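Local coordinates for protein dipeptidase (Streptococcus thermophilus, PDB 3PEB) that forms the N-terminal creatinase/prolidase domain of an M24B-family dipeptidase, probably a manganese-dependent hydrolase when the protein is complete, at residues H12-N15 against L21-V24; F46-E51 against T117-R122; R66-S69 against P74-G77; K87-A90 against S94-I97. One frame throughout, in Å; residues are numbered along the deposited sequence. Where two conformers were deposited one is given.

Contact 1: H12-N15 against L21-V24; sequences HFLN and LAIV
Leu-14 drops its two methyls onto the backbone of Leu-21 and Ala-22, where helix 6-16 packs on strand 21-24 of the mixed six-stranded sheet in this creatinase/prolidase N-terminal domain. The helix and strand are joined by a short connection, so this is local alpha-beta packing carried by one side chain. With chi1 at -67°, CG of Leu-14 lies beside its own backbone N and anti to the carbonyl carbon, and the isobutyl end is sent down toward the strand. The two methyls lie side by side over the Leu-21 to Ala-22 peptide. CD2 comes up to the Leu-21 O atom at 3.7 Å, a van der Waals contact with the peptide group. Leu-21 contributes its backbone here; its side chain leaves through the other face of the sheet, to pack with Tyr-50 and Ile-97. Ala-22, the next residue, turns its methyl to the helix and is backbone-bonded to Val-49 of strand 46-50. Tyr-101 and Ser-19 flank Leu-14 as well. The Ala-22 CB atom is 4.0 Å from each Leu-14 methyl, CD1 and CD2, while CD1 reaches the Ala-22 N atom at 3.5 Å.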
# COMPACT_ATOMS: atom_id res chain seq x y z
N HIS A 12 2.72 14.13 2.90
CA HIS A 12 2.39 15.55 2.70
C HIS A 12 1.25 15.69 1.68
O HIS A 12 0.31 16.47 1.87
CB HIS A 12 3.65 16.34 2.26
CG HIS A 12 3.40 17.80 1.99
ND1 HIS A 12 3.52 18.77 2.96
CD2 HIS A 12 3.07 18.46 0.85
CE1 HIS A 12 3.26 19.96 2.44
NE2 HIS A 12 2.96 19.79 1.16
N PHE A 13 1.37 14.95 0.59
CA PHE A 13 0.34 14.94 -0.44
C PHE A 13 -1.00 14.47 0.11
O PHE A 13 -2.03 15.10 -0.17
CB PHE A 13 0.78 14.05 -1.60
CG PHE A 13 -0.30 13.83 -2.62
CD1 PHE A 13 -1.18 12.78 -2.49
CD2 PHE A 13 -0.48 14.72 -3.68
CE1 PHE A 13 -2.20 12.58 -3.45
CE2 PHE A 13 -1.49 14.53 -4.62
CZ PHE A 13 -2.36 13.46 -4.49
N LEU A 14 -0.99 13.39 0.90
CA LEU A 14 -2.22 12.88 1.50
C LEU A 14 -2.87 13.96 2.37
O LEU A 14 -4.10 14.24 2.28
CB LEU A 14 -1.97 11.62 2.32
CG LEU A 14 -1.54 10.36 1.57
CD1 LEU A 14 -1.16 9.21 2.55
CD2 LEU A 14 -2.73 9.98 0.63
N ASN A 15 -2.04 14.58 3.20
CA ASN A 15 -2.50 15.58 4.12
C ASN A 15 -3.11 16.79 3.40
O ASN A 15 -4.17 17.24 3.77
CB ASN A 15 -1.34 16.00 5.05
CG ASN A 15 -1.73 17.09 6.02
OD1 ASN A 15 -1.41 18.24 5.79
ND2 ASN A 15 -2.48 16.74 7.06
N LEU A 21 -4.82 7.81 3.83
CA LEU A 21 -4.11 6.62 3.39
C LEU A 21 -3.83 6.59 1.90
O LEU A 21 -4.74 6.87 1.09
CB LEU A 21 -4.91 5.37 3.76
CG LEU A 21 -4.36 3.99 3.28
CD1 LEU A 21 -3.06 3.59 3.98
CD2 LEU A 21 -5.43 2.89 3.52
N ALA A 22 -2.60 6.23 1.54
CA ALA A 22 -2.28 5.82 0.17
C ALA A 22 -2.05 4.31 0.14
O ALA A 22 -1.31 3.76 0.97
CB ALA A 22 -1.01 6.55 -0.40
N ILE A 23 -2.62 3.65 -0.86
CA ILE A 23 -2.39 2.23 -1.09
C ILE A 23 -1.59 2.12 -2.37
O ILE A 23 -2.11 2.40 -3.45
CB ILE A 23 -3.71 1.41 -1.21
CG1 ILE A 23 -4.55 1.57 0.05
CG2 ILE A 23 -3.39 -0.10 -1.48
CD1 ILE A 23 -5.94 0.86 -0.00
N VAL A 24 -0.33 1.73 -2.23
CA VAL A 24 0.60 1.64 -3.33
C VAL A 24 0.68 0.17 -3.75
O VAL A 24 0.94 -0.70 -2.91
CB VAL A 24 2.00 2.19 -2.91
CG1 VAL A 24 3.05 2.01 -4.02
CG2 VAL A 24 1.89 3.69 -2.54

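Contact 2: F46-E51 against T117-R122; sequences FLFVYE and TVFEGR. With NA (sodium ion), chain M.
Phe-48 and Phe-119 meet obliquely: CE1 of Phe-48 lies 3.6 Å from CZ of Phe-119, and CE2 of Phe-119 is the next atom along, 3.8 Å from the same CE1. The ring planes stand at 40° with centroids 5.9 Å apart, which makes the pair neither a parallel stack nor a T-shaped one. Each ring reaches out from its own backbone in the same way, with CG beside the backbone N (chi1 -62° for Phe-48, -66° for Phe-119), which points the two rings at each other. Phe-119 is also held from within its own segment, because CG1 of Val-118 sits 3.6 Å above one face of its ring, toward the rim. Behind the ring the Phe-119 backbone is pinned by a sodium ion: its O atom binds the metal at 2.3 Å, alongside the carbonyl of Gln-116 and three waters. One of these waters donates to OE1 of Glu-120 and another to O of Gly-121, so the residues that follow Phe-119 form a second shell for the ion. Further out, Tyr-50 OH bonds to the carbonyl of Ser-94, tying strand 46-50 to the approach of strand 96-102. The aromatic pair thus fills the layer between the sheet and the end of helix 109-118: Leu-21 and Ile-23 of strand 21-24 and Ile-100 of strand 96-102 pack on Phe-119, while Ile-88 of helix 84-91 packs on Phe-48.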
# COMPACT_ATOMS: atom_id res chain seq x y z
N PHE A 46 0.72 -4.92 -1.22
CA PHE A 46 0.28 -3.53 -1.05
C PHE A 46 1.14 -2.86 0.01
O PHE A 46 1.36 -3.44 1.08
CB PHE A 46 -1.16 -3.45 -0.58
CG PHE A 46 -2.16 -4.00 -1.55
CD1 PHE A 46 -2.47 -3.35 -2.72
CD2 PHE A 46 -2.82 -5.20 -1.27
CE1 PHE A 46 -3.41 -3.88 -3.61
CE2 PHE A 46 -3.77 -5.73 -2.16
CZ PHE A 46 -4.03 -5.07 -3.34
N LEU A 47 1.60 -1.65 -0.28
CA LEU A 47 2.22 -0.80 0.71
C LEU A 47 1.18 0.21 1.16
O LEU A 47 0.66 1.00 0.34
CB LEU A 47 3.45 -0.11 0.14
CG LEU A 47 4.12 0.97 1.02
CD1 LEU A 47 4.86 0.28 2.17
CD2 LEU A 47 5.07 1.82 0.14
N PHE A 48 0.92 0.20 2.45
CA PHE A 48 -0.08 1.09 3.07
C PHE A 48 0.64 2.26 3.72
O PHE A 48 1.30 2.10 4.75
CB PHE A 48 -0.91 0.30 4.10
CG PHE A 48 -1.68 -0.82 3.50
CD1 PHE A 48 -2.84 -0.58 2.79
CD2 PHE A 48 -1.24 -2.15 3.63
CE1 PHE A 48 -3.57 -1.62 2.19
CE2 PHE A 48 -1.96 -3.21 3.03
CZ PHE A 48 -3.11 -2.98 2.33
N VAL A 49 0.59 3.44 3.07
CA VAL A 49 1.21 4.62 3.58
C VAL A 49 0.14 5.50 4.22
O VAL A 49 -0.58 6.24 3.55
CB VAL A 49 2.01 5.43 2.49
CG1 VAL A 49 2.79 6.56 3.18
CG2 VAL A 49 2.96 4.50 1.71
N TYR A 50 0.02 5.37 5.53
CA TYR A 50 -0.88 6.22 6.30
C TYR A 50 -0.40 7.66 6.43
O TYR A 50 0.81 7.95 6.50
CB TYR A 50 -1.10 5.65 7.68
CG TYR A 50 -1.97 4.41 7.72
CD1 TYR A 50 -3.36 4.50 7.68
CD2 TYR A 50 -1.40 3.14 7.80
CE1 TYR A 50 -4.16 3.39 7.73
CE2 TYR A 50 -2.18 2.01 7.87
CZ TYR A 50 -3.57 2.13 7.81
OH TYR A 50 -4.36 1.03 7.91
N GLU A 51 -1.37 8.57 6.50
CA GLU A 51 -1.10 9.98 6.66
C GLU A 51 -0.43 10.27 8.02
O GLU A 51 0.52 11.06 8.08
CB GLU A 51 -2.41 10.73 6.56
CG GLU A 51 -2.32 12.24 6.71
CD GLU A 51 -3.66 12.90 6.92
OE1 GLU A 51 -4.64 12.24 7.31
OE2 GLU A 51 -3.73 14.11 6.73
N THR A 117 -13.60 -4.48 -0.45
CA THR A 117 -14.19 -5.32 0.60
C THR A 117 -13.54 -5.03 1.98
O THR A 117 -14.14 -5.35 3.01
CB THR A 117 -14.11 -6.83 0.33
OG1 THR A 117 -12.75 -7.26 0.36
CG2 THR A 117 -14.79 -7.21 -1.01
N VAL A 118 -12.34 -4.48 1.98
CA VAL A 118 -11.58 -4.19 3.21
C VAL A 118 -11.87 -2.75 3.69
O VAL A 118 -12.15 -2.52 4.87
CB VAL A 118 -10.08 -4.39 2.96
CG1 VAL A 118 -9.22 -4.01 4.20
CG2 VAL A 118 -9.77 -5.85 2.56
N PHE A 119 -11.78 -1.79 2.78
CA PHE A 119 -11.82 -0.38 3.11
C PHE A 119 -13.14 0.26 2.85
O PHE A 119 -13.71 0.10 1.77
CB PHE A 119 -10.74 0.38 2.34
CG PHE A 119 -9.35 -0.02 2.74
CD1 PHE A 119 -8.75 0.53 3.87
CD2 PHE A 119 -8.67 -0.99 2.04
CE1 PHE A 119 -7.50 0.13 4.24
CE2 PHE A 119 -7.40 -1.40 2.41
CZ PHE A 119 -6.81 -0.85 3.52
N GLU A 120 -13.61 0.98 3.87
CA GLU A 120 -14.78 1.83 3.77
C GLU A 120 -14.25 3.23 3.47
O GLU A 120 -13.58 3.86 4.33
CB GLU A 120 -15.54 1.84 5.10
CG GLU A 120 -16.82 2.70 5.10
CD GLU A 120 -18.00 2.05 4.38
OE1 GLU A 120 -17.87 0.91 3.87
OE2 GLU A 120 -19.06 2.71 4.32
N GLY A 121 -14.51 3.68 2.25
CA GLY A 121 -14.22 5.04 1.85
C GLY A 121 -14.17 5.21 0.34
O GLY A 121 -14.36 4.26 -0.42
N ARG A 122 -13.89 6.44 -0.06
CA ARG A 122 -13.87 6.87 -1.44
C ARG A 122 -12.45 6.83 -1.96
O ARG A 122 -11.52 7.34 -1.31
CB ARG A 122 -14.38 8.31 -1.53
CG ARG A 122 -14.40 8.83 -2.95
CD ARG A 122 -15.12 10.15 -3.07
NE ARG A 122 -14.21 11.28 -2.88
CZ ARG A 122 -14.27 12.14 -1.86
NH1 ARG A 122 -15.18 12.03 -0.90
NH2 ARG A 122 -13.39 13.14 -1.82
NA NA M . -15.63 -0.31 0.55
O HOH W 1 -16.52 -1.44 2.65
O HOH W 2 -14.64 1.38 -0.87
O HOH W 3 -17.54 -1.02 -0.62

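Contact 3: R66-S69 against P74-G77; sequences RASS and PVFG. With NA (sodium ion), chain N; EDO (1,2-ethanediol), chain G; EDO (1,2-ethanediol), chain I.
Val-75 meets Ala-67 and Ser-68 where the helix of a beta-alpha-beta crossover (strand 56-60, helix 64-70, strand 75-78) lies against its second strand. Starting at the branch point, CB of Val-75 is 3.5 Å from OG of Ser-68, a hydroxyl resting on a hydrocarbon. CG1, set anti to the backbone N with chi1 at 178°, carries on to CB of Ala-67 at 3.8 Å, methyl against methyl. CG2 lies beside the backbone N and is shared: it is 4.0 Å from the same Ala-67 CB and 3.9 Å from OG of Ser-68. The valine therefore straddles two successive helix residues, and Val-59 of strand 56-60 packs on it too. The hydroxyl's hydrogen bonds go to other partners. Ser-68 OG bonds to the carbonyl of Val-64, one turn back in the helix, and receives a bond from a water at 2.7 Å; that water also makes a weak bond to O of Val-75. Ser-68 O, meanwhile, binds a sodium ion at 2.4 Å together with the carbonyl of Leu-71 and four waters, close to the end of the helix. The serine's polar atoms are thus met by backbone, water and metal. Between these two segments the direct side-chain contact is van der Waals, methyl on methyl and hydroxyl on hydrocarbon, and the bridging water adds a weak polar link.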
# COMPACT_ATOMS: atom_id res chain seq x y z
N ARG A 66 12.59 -11.27 3.82
CA ARG A 66 13.42 -10.34 3.06
C ARG A 66 12.96 -8.89 3.23
O ARG A 66 13.79 -8.01 3.47
CB ARG A 66 13.50 -10.72 1.56
CG ARG A 66 14.47 -9.85 0.73
CD ARG A 66 14.66 -10.41 -0.68
NE ARG A 66 13.44 -10.36 -1.50
CZ ARG A 66 13.11 -9.40 -2.36
NH1 ARG A 66 13.89 -8.33 -2.52
NH2 ARG A 66 11.99 -9.50 -3.09
N ALA A 67 11.65 -8.65 3.13
CA ALA A 67 11.12 -7.30 3.27
C ALA A 67 11.45 -6.76 4.67
O ALA A 67 11.90 -5.65 4.79
CB ALA A 67 9.61 -7.27 3.02
N SER A 68 11.23 -7.58 5.69
CA SER A 68 11.50 -7.20 7.07
C SER A 68 12.97 -6.86 7.30
O SER A 68 13.29 -6.03 8.16
CB SER A 68 11.07 -8.32 8.02
OG SER A 68 9.68 -8.56 7.88
N SER A 69 13.87 -7.50 6.56
CA SER A 69 15.30 -7.28 6.70
C SER A 69 15.72 -5.93 6.12
O SER A 69 16.78 -5.44 6.45
CB SER A 69 16.11 -8.40 6.03
OG SER A 69 16.08 -8.26 4.61
N PRO A 74 6.42 -2.17 9.91
CA PRO A 74 5.88 -3.52 9.94
C PRO A 74 5.62 -4.16 8.55
O PRO A 74 5.15 -3.49 7.63
CB PRO A 74 4.55 -3.34 10.67
CG PRO A 74 4.83 -2.19 11.65
CD PRO A 74 5.65 -1.25 10.79
N VAL A 75 5.97 -5.43 8.45
CA VAL A 75 5.71 -6.24 7.24
C VAL A 75 4.86 -7.42 7.71
O VAL A 75 5.16 -8.06 8.75
CB VAL A 75 7.01 -6.75 6.62
CG1 VAL A 75 6.69 -7.63 5.40
CG2 VAL A 75 7.92 -5.57 6.21
N PHE A 76 3.80 -7.73 6.97
CA PHE A 76 3.01 -8.90 7.24
C PHE A 76 2.60 -9.57 5.93
O PHE A 76 2.74 -8.98 4.86
CB PHE A 76 1.83 -8.64 8.17
CG PHE A 76 0.71 -7.79 7.60
CD1 PHE A 76 0.92 -6.52 7.13
CD2 PHE A 76 -0.60 -8.27 7.62
CE1 PHE A 76 -0.13 -5.75 6.64
CE2 PHE A 76 -1.68 -7.48 7.19
CZ PHE A 76 -1.45 -6.24 6.70
N GLY A 77 2.19 -10.81 6.04
CA GLY A 77 1.87 -11.60 4.82
C GLY A 77 0.85 -12.70 4.92
O GLY A 77 0.15 -12.85 5.92
NA NA N . 12.34 -4.56 9.78
C1 EDO G . 15.69 -5.09 -1.65
O1 EDO G . 14.93 -5.42 -2.83
C2 EDO G . 15.92 -6.28 -0.71
O2 EDO G . 16.39 -7.45 -1.39
C1 EDO I . 12.96 -13.92 -1.03
O1 EDO I . 12.12 -12.79 -0.77
C2 EDO I . 12.18 -14.96 -1.82
O2 EDO I . 12.58 -16.26 -1.39
O HOH W 4 8.13 -9.29 9.98
O HOH W 5 12.76 -6.33 11.21
O HOH W 6 11.77 -3.19 11.77
O HOH W 7 9.95 -4.89 9.34
O HOH W 8 14.67 -3.75 10.09

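Contact 4: K87-A90 against S94-I97; sequences KIKA and STDI. With EDO (1,2-ethanediol), chain H.
Lys-89 lays the far half of its chain across Thr-95, the two side chains crossing at about a right angle where helix 84-91 passes the residue leading into strand 96-102. Its chain starts out extended, CG anti to the backbone N, then bends at chi2 (71°) and runs straight again, which swings the amine toward the threonine from a CB that does not itself face it. CD and CE pass OG1 of Thr-95 at 4.0 and 3.8 Å, and NZ stands 3.0 Å from that oxygen. The amine has a clearer partner in the carbonyl of Val-118, at the end of helix 109-118, to which NZ donates a hydrogen bond. Thr-95 holds OG1 between its backbone N and carbonyl carbon (chi1 60°), facing the lysine, while its methyl CG2 turns to a 1,2-ethanediol, probably from the crystallisation liquor, whose C2 lies 3.5 Å away. That molecule also sits against the lysine chain and bonds to the carbonyl of Ala-93. Backbone bonding between Thr-95 and Glu-120 joins the threonine to the segment that follows helix 109-118, and its side chain packs on Val-118 and Phe-119. The lysine thus brings a positive charge near a helix end, where the carbonyl dipoles would probably favour it; in one of two conformers OD2 of Asp-96 lies 4.8 Å from NZ, not in contact, and may add some attraction.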
# COMPACT_ATOMS: atom_id res chain seq x y z
N LYS A 87 -6.83 -11.35 5.54
CA LYS A 87 -5.56 -11.09 6.27
C LYS A 87 -5.25 -9.60 6.40
O LYS A 87 -4.85 -9.13 7.47
CB LYS A 87 -4.41 -11.80 5.58
CG LYS A 87 -3.23 -12.03 6.49
CD LYS A 87 -3.47 -13.25 7.41
CE LYS A 87 -2.33 -13.38 8.43
NZ LYS A 87 -1.16 -14.15 7.90
N ILE A 88 -5.42 -8.86 5.31
CA ILE A 88 -5.22 -7.40 5.36
C ILE A 88 -6.13 -6.76 6.41
O ILE A 88 -5.67 -5.99 7.28
CB ILE A 88 -5.44 -6.75 3.98
CG1 ILE A 88 -4.35 -7.18 3.00
CG2 ILE A 88 -5.47 -5.22 4.09
CD1 ILE A 88 -4.72 -6.95 1.50
N LYS A 89 -7.42 -7.09 6.35
CA LYS A 89 -8.40 -6.56 7.26
C LYS A 89 -8.05 -6.87 8.70
O LYS A 89 -8.24 -6.03 9.55
CB LYS A 89 -9.78 -7.16 6.97
CG LYS A 89 -10.92 -6.67 7.85
CD LYS A 89 -11.30 -5.26 7.52
CE LYS A 89 -12.58 -4.83 8.25
NZ LYS A 89 -13.00 -3.50 7.69
N ALA A 90 -7.60 -8.10 8.97
CA ALA A 90 -7.25 -8.52 10.32
C ALA A 90 -5.95 -7.85 10.80
O ALA A 90 -5.78 -7.60 11.99
CB ALA A 90 -7.13 -10.06 10.40
N SER A 94 -6.62 0.33 11.07
CA SER A 94 -7.47 1.34 10.52
C SER A 94 -7.84 1.02 9.07
O SER A 94 -6.99 1.06 8.19
CB SER A 94 -6.78 2.68 10.59
OG SER A 94 -7.61 3.67 10.04
N THR A 95 -9.12 0.74 8.84
CA THR A 95 -9.63 0.52 7.50
C THR A 95 -10.84 1.41 7.17
O THR A 95 -11.40 1.28 6.10
CB THR A 95 -10.00 -0.95 7.31
OG1 THR A 95 -11.00 -1.32 8.26
CG2 THR A 95 -8.75 -1.85 7.47
N ASP A 96 -11.22 2.30 8.08
CA ASP A 96 -12.27 3.28 7.80
C ASP A 96 -11.61 4.64 7.60
O ASP A 96 -11.25 5.34 8.56
CB ASP A 96 -13.29 3.33 8.93
CG ASP A 96 -14.14 2.07 9.00
OD1 ASP A 96 -15.36 2.16 8.77
OD2 ASP A 96 -13.57 1.00 9.27
N ILE A 97 -11.42 5.00 6.34
CA ILE A 97 -10.69 6.20 5.95
C ILE A 97 -11.53 6.84 4.88
O ILE A 97 -11.74 6.24 3.84
CB ILE A 97 -9.31 5.84 5.40
CG1 ILE A 97 -8.48 5.11 6.46
CG2 ILE A 97 -8.55 7.07 4.91
CD1 ILE A 97 -7.79 3.96 5.90
C1 EDO H . -10.67 -2.94 10.93
O1 EDO H . -10.62 -1.53 11.21
C2 EDO H . -9.27 -3.40 10.55
O2 EDO H . -8.80 -4.48 11.37

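How the contacts relate
Contacts 1, 2 and 4 form one continuous cluster: centres of 1 and 2 lie about 9 Å apart, those of 2 and 4 about 7 Å. Strands 21-24 and 46-50 are antiparallel neighbours, joined by bonds such as Ala-22 O to Val-49 N (2.8 Å), and Leu-21 CD2 touches Phe-119 CE1 at 3.5 Å. Contact 3 stands apart, its centre about 18 Å from that of contact 4, yet Gly-77 O meets Lys-87 NZ at 2.7 Å. Contacts 2 and 3 each carry a sodium held by carbonyls three residues apart near a helix end. The M24 catalytic domain is absent from this fragment.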